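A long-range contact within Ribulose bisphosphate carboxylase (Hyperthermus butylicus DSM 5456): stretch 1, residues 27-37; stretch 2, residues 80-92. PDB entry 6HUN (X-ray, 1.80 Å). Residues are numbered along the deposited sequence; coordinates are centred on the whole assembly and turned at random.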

# COMPACT_ATOMS: atom_id res chain seq x y z
N LEU A 27 -29.95 -5.85 -5.93
CA LEU A 27 -30.32 -6.33 -7.26
C LEU A 27 -30.27 -5.19 -8.28
O LEU A 27 -30.05 -5.43 -9.47
N GLU A 28 -30.46 -3.96 -7.82
CA GLU A 28 -30.44 -2.78 -8.67
C GLU A 28 -29.08 -2.54 -9.33
O GLU A 28 -29.00 -1.75 -10.29
N PHE A 29 -28.03 -3.22 -8.88
CA PHE A 29 -26.69 -3.02 -9.44
C PHE A 29 -26.24 -4.15 -10.35
O PHE A 29 -25.09 -4.14 -10.79
N VAL A 30 -27.11 -5.12 -10.61
CA VAL A 30 -26.83 -6.29 -11.43
C VAL A 30 -27.72 -6.21 -12.65
O VAL A 30 -28.87 -5.78 -12.54
N ASP A 31 -27.19 -6.62 -13.82
CA ASP A 31 -27.93 -6.55 -15.08
C ASP A 31 -27.23 -7.34 -16.16
O ASP A 31 -26.42 -6.79 -16.91
N GLU A 32 -27.51 -8.63 -16.26
CA GLU A 32 -26.75 -9.46 -17.19
C GLU A 32 -27.11 -9.22 -18.65
O GLU A 32 -26.55 -9.89 -19.53
N SER A 33 -28.01 -8.29 -18.93
CA SER A 33 -28.31 -7.91 -20.30
C SER A 33 -27.56 -6.65 -20.70
O SER A 33 -27.69 -6.20 -21.84
N TYR A 34 -26.77 -6.09 -19.80
CA TYR A 34 -26.07 -4.86 -20.12
C TYR A 34 -24.83 -5.17 -20.96
O TYR A 34 -24.19 -6.23 -20.82
N LYS A 35 -24.51 -4.24 -21.85
CA LYS A 35 -23.33 -4.32 -22.70
C LYS A 35 -22.59 -2.99 -22.53
O LYS A 35 -23.02 -1.96 -23.06
N PRO A 36 -21.51 -2.95 -21.75
CA PRO A 36 -20.74 -1.71 -21.67
C PRO A 36 -20.13 -1.37 -23.02
O PRO A 36 -19.73 -2.25 -23.79
N GLY A 37 -20.05 -0.08 -23.32
CA GLY A 37 -19.32 0.36 -24.50
C GLY A 37 -17.82 0.18 -24.31
O GLY A 37 -17.36 -0.47 -23.38
N TRP A 80 -26.60 12.88 -9.76
CA TRP A 80 -25.62 12.06 -10.46
C TRP A 80 -25.62 10.60 -9.99
O TRP A 80 -24.74 9.83 -10.42
N PHE A 81 -26.58 10.19 -9.17
CA PHE A 81 -26.57 8.84 -8.62
C PHE A 81 -26.73 7.77 -9.71
O PHE A 81 -25.88 6.87 -9.85
N GLU A 82 -27.84 7.82 -10.47
CA GLU A 82 -28.05 6.79 -11.49
C GLU A 82 -26.99 6.85 -12.58
O GLU A 82 -26.63 5.81 -13.15
N LYS A 83 -26.45 8.04 -12.84
CA LYS A 83 -25.40 8.23 -13.83
C LYS A 83 -24.08 7.57 -13.40
O LYS A 83 -23.40 6.93 -14.21
N LEU A 84 -23.71 7.73 -12.14
CA LEU A 84 -22.43 7.24 -11.64
C LEU A 84 -22.46 5.77 -11.23
O LEU A 84 -21.44 5.26 -10.77
N LYS A 85 -23.58 5.08 -11.36
CA LYS A 85 -23.72 3.78 -10.71
C LYS A 85 -23.05 2.66 -11.50
O LYS A 85 -23.16 2.59 -12.72
N ALA A 86 -22.36 1.75 -10.78
CA ALA A 86 -21.66 0.64 -11.44
C ALA A 86 -22.60 -0.56 -11.61
O ALA A 86 -23.55 -0.73 -10.85
N LYS A 87 -22.33 -1.40 -12.62
CA LYS A 87 -23.21 -2.52 -12.91
C LYS A 87 -22.44 -3.81 -13.08
O LYS A 87 -21.59 -3.91 -13.98
N ALA A 88 -22.78 -4.83 -12.29
CA ALA A 88 -22.31 -6.17 -12.56
C ALA A 88 -23.14 -6.72 -13.70
O ALA A 88 -24.35 -6.86 -13.55
N TYR A 89 -22.49 -7.07 -14.81
CA TYR A 89 -23.22 -7.41 -16.04
C TYR A 89 -22.87 -8.80 -16.56
O TYR A 89 -23.37 -9.20 -17.62
N ARG A 90 -22.07 -9.56 -15.82
CA ARG A 90 -21.58 -10.80 -16.40
C ARG A 90 -20.93 -11.62 -15.32
O ARG A 90 -20.18 -11.08 -14.49
N PHE A 91 -21.21 -12.92 -15.37
CA PHE A 91 -20.85 -13.90 -14.36
C PHE A 91 -20.26 -15.14 -15.03
O PHE A 91 -20.78 -15.62 -16.06
N HIS A 92 -19.22 -15.69 -14.42
CA HIS A 92 -18.62 -16.94 -14.87
C HIS A 92 -18.28 -17.78 -13.65
O HIS A 92 -17.44 -17.42 -12.82

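The apolar centre of this contact is assembled around a single beta bridge, Val-30 with Ala-88. Ala-88 is the strand residue of the bridge, and its backbone both gives and receives a hydrogen bond: Ala-88 N donates to Phe-29 O at 2.8 Å, and Asp-31 N donates to Ala-88 O at 2.9 Å. Val-30 points its CB away overall, yet the t rotamer still lets its methyls reach the strand: Val-30 CG2 lies 4.4 Å from Ala-88 CB, and Val-30 CG1 lies 3.7 Å from Phe-91 CZ, at the edge of that ring. Phe-91 does point toward stretch 1; its m rotamer also sets Phe-91 CE1 3.8 Å from Glu-32 CG, so the methylene of an acidic side chain serves as packing surface.

Toward the start of stretch 1, Phe-29 leaves its backbone sideways, and the m rotamer carries the ring inward. There it meets Phe-81, in the t rotamer, with Phe-29 CZ 4.3 Å from Phe-81 CZ. It also meets Lys-85, whose CG comes within 3.4 Å of Phe-29 CE2. At the edge of the ring, Phe-29 CD2 sits 3.4 Å from Ala-86 O, a carbonyl that the contact buries without any hydrogen-bonding partner. The bill for that burial is left unpaid.

Toward the other end, the aromatic theme returns with Tyr-89, which has the largest area covered by the opposing stretch. Its chi1 is p, and Pro-36, whose CA-to-CB bond points toward stretch 2, lies over one face of the ring: Pro-36 CD is 3.8 Å from the centroid of the Tyr-89 ring in a CH-pi contact, and Pro-36 CG is 3.6 Å from Tyr-89 CZ. Tyr-34, in the t rotamer, adds its CB at 3.9 Å from Tyr-89 CB. The type I turn from Asp-31 to Tyr-34 bends the chain after the bridge and delivers Tyr-34 to this patch, and Ser-33, in the turn, points away and makes no contact across the stretches.

The polar edge is built by two lysines that use their length. Lys-85 points toward stretch 1 with chi1 and chi2 both t, then bends at chi3 (m) so that its NZ meets Glu-28 OE2 at 2.4 Å, a very short salt bridge. The same Lys-85 NZ holds Glu-82 OE1 at 3.2 Å within its own stretch and stands over the face of Phe-29, 4.7 Å from the ring centroid, as a cation-pi partner. Glu-28 OE2 and Glu-82 OE1 approach to 3.3 Å as like charges, a closeness made tolerable by the ammonium they share. Lys-87 starts out sideways and folds through m, m at chi1 and chi2, bringing its NZ to Asp-31 OD2 at 3.3 Å, a salt bridge with only a weak hydrogen bond. Asp-31, chi1 t, is better employed at its other oxygen: Asp-31 OD1 accepts from Ser-33 OG at 2.7 Å and from Ser-33 N at 3.0 Å, bracing the turn. One carboxylate thus ties the turn together and reaches across to the strand.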

# COMPACT_ATOMS: atom_id res chain seq x y z
CB LEU A 27 -31.74 -6.97 -7.25
CG LEU A 27 -33.10 -6.21 -7.36
CD1 LEU A 27 -33.62 -6.03 -8.82
CD2 LEU A 27 -34.25 -6.86 -6.55
CB GLU A 28 -30.89 -1.59 -7.79
CG GLU A 28 -30.22 -0.25 -8.05
CD GLU A 28 -30.98 0.93 -7.46
OE1 GLU A 28 -31.94 0.71 -6.67
OE2 GLU A 28 -30.62 2.09 -7.81
CB PHE A 29 -25.67 -2.82 -8.31
CG PHE A 29 -25.88 -1.54 -7.53
CD1 PHE A 29 -26.85 -1.47 -6.54
CD2 PHE A 29 -25.13 -0.41 -7.81
CE1 PHE A 29 -27.08 -0.30 -5.84
CE2 PHE A 29 -25.34 0.76 -7.10
CZ PHE A 29 -26.34 0.81 -6.10
CB VAL A 30 -27.10 -7.59 -10.64
CG1 VAL A 30 -26.66 -8.79 -11.43
CG2 VAL A 30 -26.37 -7.56 -9.30
CB ASP A 31 -28.07 -5.10 -15.53
CG ASP A 31 -28.94 -4.94 -16.78
OD1 ASP A 31 -29.24 -5.95 -17.46
OD2 ASP A 31 -29.33 -3.79 -17.06
CB GLU A 32 -26.96 -10.93 -16.85
CG GLU A 32 -26.52 -11.31 -15.46
CD GLU A 32 -26.84 -12.75 -15.20
OE1 GLU A 32 -27.74 -13.02 -14.38
OE2 GLU A 32 -26.23 -13.60 -15.89
CB SER A 33 -29.82 -7.71 -20.48
OG SER A 33 -30.21 -6.47 -19.92
CB TYR A 34 -25.72 -4.12 -18.83
CG TYR A 34 -25.04 -2.79 -18.97
CD1 TYR A 34 -25.71 -1.68 -19.43
CD2 TYR A 34 -23.71 -2.63 -18.57
CE1 TYR A 34 -25.08 -0.45 -19.53
CE2 TYR A 34 -23.07 -1.43 -18.66
CZ TYR A 34 -23.74 -0.34 -19.13
OH TYR A 34 -23.06 0.86 -19.21
CB LYS A 35 -23.69 -4.57 -24.17
CG LYS A 35 -24.64 -5.77 -24.41
CD LYS A 35 -23.91 -7.10 -24.17
CE LYS A 35 -24.84 -8.32 -24.29
NZ LYS A 35 -25.37 -8.53 -25.68
CB PRO A 36 -19.66 -2.03 -20.62
CG PRO A 36 -19.48 -3.53 -20.73
CD PRO A 36 -20.87 -4.08 -21.06
CB TRP A 80 -24.23 12.67 -10.31
CG TRP A 80 -24.00 13.81 -11.21
CD1 TRP A 80 -24.53 15.06 -11.10
CD2 TRP A 80 -23.18 13.84 -12.39
NE1 TRP A 80 -24.10 15.87 -12.12
CE2 TRP A 80 -23.27 15.14 -12.94
CE3 TRP A 80 -22.39 12.88 -13.05
CZ2 TRP A 80 -22.58 15.52 -14.09
CZ3 TRP A 80 -21.72 13.27 -14.21
CH2 TRP A 80 -21.83 14.57 -14.72
CB PHE A 81 -27.66 8.69 -7.55
CG PHE A 81 -27.75 7.31 -6.96
CD1 PHE A 81 -27.00 6.97 -5.85
CD2 PHE A 81 -28.60 6.36 -7.51
CE1 PHE A 81 -27.09 5.69 -5.29
CE2 PHE A 81 -28.68 5.09 -6.99
CZ PHE A 81 -27.93 4.75 -5.86
CB GLU A 82 -29.46 6.89 -12.10
CG GLU A 82 -30.59 6.41 -11.19
CD GLU A 82 -30.67 4.89 -11.10
OE1 GLU A 82 -31.15 4.38 -10.06
OE2 GLU A 82 -30.25 4.19 -12.05
CB LYS A 83 -25.20 9.73 -14.08
CG LYS A 83 -23.94 10.09 -14.89
CD LYS A 83 -23.94 9.39 -16.27
CE LYS A 83 -22.50 8.92 -16.64
NZ LYS A 83 -22.53 7.61 -17.39
CB LEU A 84 -22.00 8.08 -10.45
CG LEU A 84 -21.63 9.52 -10.77
CD1 LEU A 84 -21.30 10.30 -9.50
CD2 LEU A 84 -20.45 9.52 -11.75
CB LYS A 85 -25.18 3.47 -10.50
CG LYS A 85 -25.44 2.01 -10.27
CD LYS A 85 -26.84 1.67 -10.65
CE LYS A 85 -27.76 2.67 -10.03
NZ LYS A 85 -29.00 1.99 -9.62
CB ALA A 86 -20.40 0.22 -10.66
CB LYS A 87 -24.04 -2.24 -14.19
CG LYS A 87 -25.03 -1.13 -14.01
CD LYS A 87 -26.12 -1.52 -13.01
CE LYS A 87 -27.48 -1.33 -13.64
NZ LYS A 87 -27.51 -2.17 -14.86
CB ALA A 88 -22.46 -7.08 -11.35
CB TYR A 89 -22.97 -6.36 -17.13
CG TYR A 89 -21.56 -6.35 -17.66
CD1 TYR A 89 -20.56 -5.61 -17.02
CD2 TYR A 89 -21.21 -7.11 -18.77
CE1 TYR A 89 -19.28 -5.62 -17.47
CE2 TYR A 89 -19.92 -7.13 -19.23
CZ TYR A 89 -18.94 -6.39 -18.56
OH TYR A 89 -17.66 -6.39 -19.03
CB ARG A 90 -20.58 -10.51 -17.52
CG ARG A 90 -20.12 -11.73 -18.24
CD ARG A 90 -19.19 -11.36 -19.35
NE ARG A 90 -18.49 -12.53 -19.85
CZ ARG A 90 -17.37 -12.47 -20.54
NH1 ARG A 90 -16.80 -11.30 -20.80
NH2 ARG A 90 -16.79 -13.59 -20.94
CB PHE A 91 -22.10 -14.28 -13.52
CG PHE A 91 -22.67 -13.13 -12.74
CD1 PHE A 91 -23.41 -12.14 -13.37
CD2 PHE A 91 -22.44 -13.02 -11.36
CE1 PHE A 91 -23.91 -11.08 -12.67
CE2 PHE A 91 -22.96 -11.97 -10.63
CZ PHE A 91 -23.69 -10.99 -11.28
CB HIS A 92 -17.39 -16.71 -15.74
CG HIS A 92 -16.74 -17.98 -16.21
ND1 HIS A 92 -17.18 -18.68 -17.31
CD2 HIS A 92 -15.70 -18.68 -15.70
CE1 HIS A 92 -16.42 -19.75 -17.48
NE2 HIS A 92 -15.51 -19.77 -16.52